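Local coordinates for protein phosphoglycerate oxidoreductase (Rhizobium etli, PDB 4HY3) that probably reduces hydroxypyruvate or glyoxylate with NAD(P)H, using a Rossmann-type nucleotide-binding domain, at residues V182-D186 / L187-L191. Residues are numbered along the deposited sequence; the frame is centred on the assembly and turned at random.
Sequences VGFGD and LGKAL
The ring of F184 lies with one face over the backbone of G188 and the start of K189. The CA of G188 makes a CH-pi contact, 4.0 Å from the centroid of the F184 ring. Towards the rim, CE1 of F184 is 3.5 Å from C of G188. F184 has CG anti to the backbone N (chi1 -170°), which swings the ring out over the helix. The K189 side chain crosses it at about a right angle, with CG 3.6 Å from CE2 of F184. A serine in place of F184 would probably leave this side of the first helical turn without its hydrophobic cover.

Two backbone hydrogen bonds start helix 186-195. K189 N binds O of G185, the N-cap residue, at 3.1 Å. A190 N binds O of D186 at 2.9 Å.

On charge, OD1 of D186 and NZ of K189 are 4.4 Å apart, too far for a salt bridge, though the opposite charges probably attract.

G183, G185 and G188 are consistent with the GxGxxG pattern of a Rossmann strand-turn-helix, formed here by strand 178-182, the glycine turn and helix 186-195. The tight turn brings the helix N-terminus to the strand end, consistent with dinucleotide binding in this family.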
loop_
_atom_site.group_PDB
_atom_site.type_symbol
_atom_site.label_atom_id
_atom_site.label_comp_id
_atom_site.label_asym_id
_atom_site.label_seq_id
_atom_site.Cartn_x
_atom_site.Cartn_y
_atom_site.Cartn_z
ATOM N N VAL A 182 0.379 -16.127 -16.238
ATOM C CA VAL A 182 -0.157 -16.414 -17.582
ATOM C C VAL A 182 -1.665 -16.103 -17.634
ATOM O O VAL A 182 -2.516 -16.895 -17.191
ATOM C CB VAL A 182 0.113 -17.876 -18.022
ATOM C CG1 VAL A 182 -0.556 -18.169 -19.358
ATOM C CG2 VAL A 182 1.603 -18.156 -18.112
ATOM N N GLY A 183 -1.988 -14.945 -18.189
ATOM C CA GLY A 183 -3.348 -14.421 -18.135
ATOM C C GLY A 183 -3.440 -13.423 -17.008
ATOM O O GLY A 183 -2.534 -13.328 -16.183
ATOM N N PHE A 184 -4.537 -12.670 -16.980
ATOM C CA PHE A 184 -4.726 -11.626 -15.987
ATOM C C PHE A 184 -6.028 -10.944 -16.254
ATOM O O PHE A 184 -6.067 -9.978 -17.031
ATOM C CB PHE A 184 -3.634 -10.560 -16.120
ATOM C CG PHE A 184 -3.592 -9.567 -14.988
ATOM C CD1 PHE A 184 -2.727 -9.768 -13.904
ATOM C CD2 PHE A 184 -4.369 -8.425 -15.018
ATOM C CE1 PHE A 184 -2.640 -8.856 -12.864
ATOM C CE2 PHE A 184 -4.297 -7.506 -13.976
ATOM C CZ PHE A 184 -3.431 -7.724 -12.892
ATOM N N GLY A 185 -7.089 -11.419 -15.620
ATOM C CA GLY A 185 -8.367 -10.722 -15.653
ATOM C C GLY A 185 -8.623 -10.458 -14.196
ATOM O O GLY A 185 -7.738 -9.975 -13.485
ATOM N N ASP A 186 -9.805 -10.819 -13.724
ATOM C CA ASP A 186 -10.134 -10.657 -12.309
ATOM C C ASP A 186 -9.193 -11.482 -11.399
ATOM O O ASP A 186 -8.705 -10.978 -10.378
ATOM C CB ASP A 186 -11.600 -11.053 -12.057
ATOM C CG ASP A 186 -12.591 -10.111 -12.721
ATOM O OD1 ASP A 186 -12.401 -8.877 -12.665
ATOM O OD2 ASP A 186 -13.576 -10.609 -13.300
ATOM N N LEU A 187 -8.955 -12.743 -11.778
ATOM C CA LEU A 187 -8.124 -13.657 -11.015
ATOM C C LEU A 187 -6.718 -13.102 -10.942
ATOM O O LEU A 187 -6.083 -13.103 -9.885
ATOM C CB LEU A 187 -8.091 -15.017 -11.688
ATOM C CG LEU A 187 -8.170 -16.231 -10.759
ATOM C CD1 LEU A 187 -7.463 -15.966 -9.437
ATOM C CD2 LEU A 187 -9.632 -16.575 -10.483
ATOM N N GLY A 188 -6.247 -12.599 -12.077
ATOM C CA GLY A 188 -5.039 -11.830 -12.102
ATOM C C GLY A 188 -4.984 -10.780 -11.026
ATOM O O GLY A 188 -4.056 -10.792 -10.233
ATOM N N LYS A 189 -5.962 -9.874 -10.987
ATOM C CA LYS A 189 -5.918 -8.744 -10.029
ATOM C C LYS A 189 -5.984 -9.205 -8.591
ATOM O O LYS A 189 -5.333 -8.610 -7.727
ATOM C CB LYS A 189 -7.035 -7.743 -10.261
ATOM C CG LYS A 189 -7.088 -7.178 -11.667
ATOM C CD LYS A 189 -8.285 -6.251 -11.861
ATOM C CE LYS A 189 -8.658 -6.152 -13.343
ATOM N NZ LYS A 189 -9.933 -5.400 -13.552
ATOM N N ALA A 190 -6.754 -10.266 -8.333
ATOM C CA ALA A 190 -6.958 -10.716 -6.960
ATOM C C ALA A 190 -5.626 -11.213 -6.435
ATOM O O ALA A 190 -5.288 -11.025 -5.252
ATOM C CB ALA A 190 -8.014 -11.810 -6.885
ATOM N N LEU A 191 -4.872 -11.816 -7.352
ATOM C CA LEU A 191 -3.594 -12.421 -7.073
ATOM C C LEU A 191 -2.592 -11.309 -6.818
ATOM O O LEU A 191 -1.907 -11.286 -5.788
ATOM C CB LEU A 191 -3.200 -13.280 -8.248
ATOM C CG LEU A 191 -2.145 -14.372 -8.148
ATOM C CD1 LEU A 191 -1.883 -14.914 -6.763
ATOM C CD2 LEU A 191 -2.590 -15.515 -9.038
#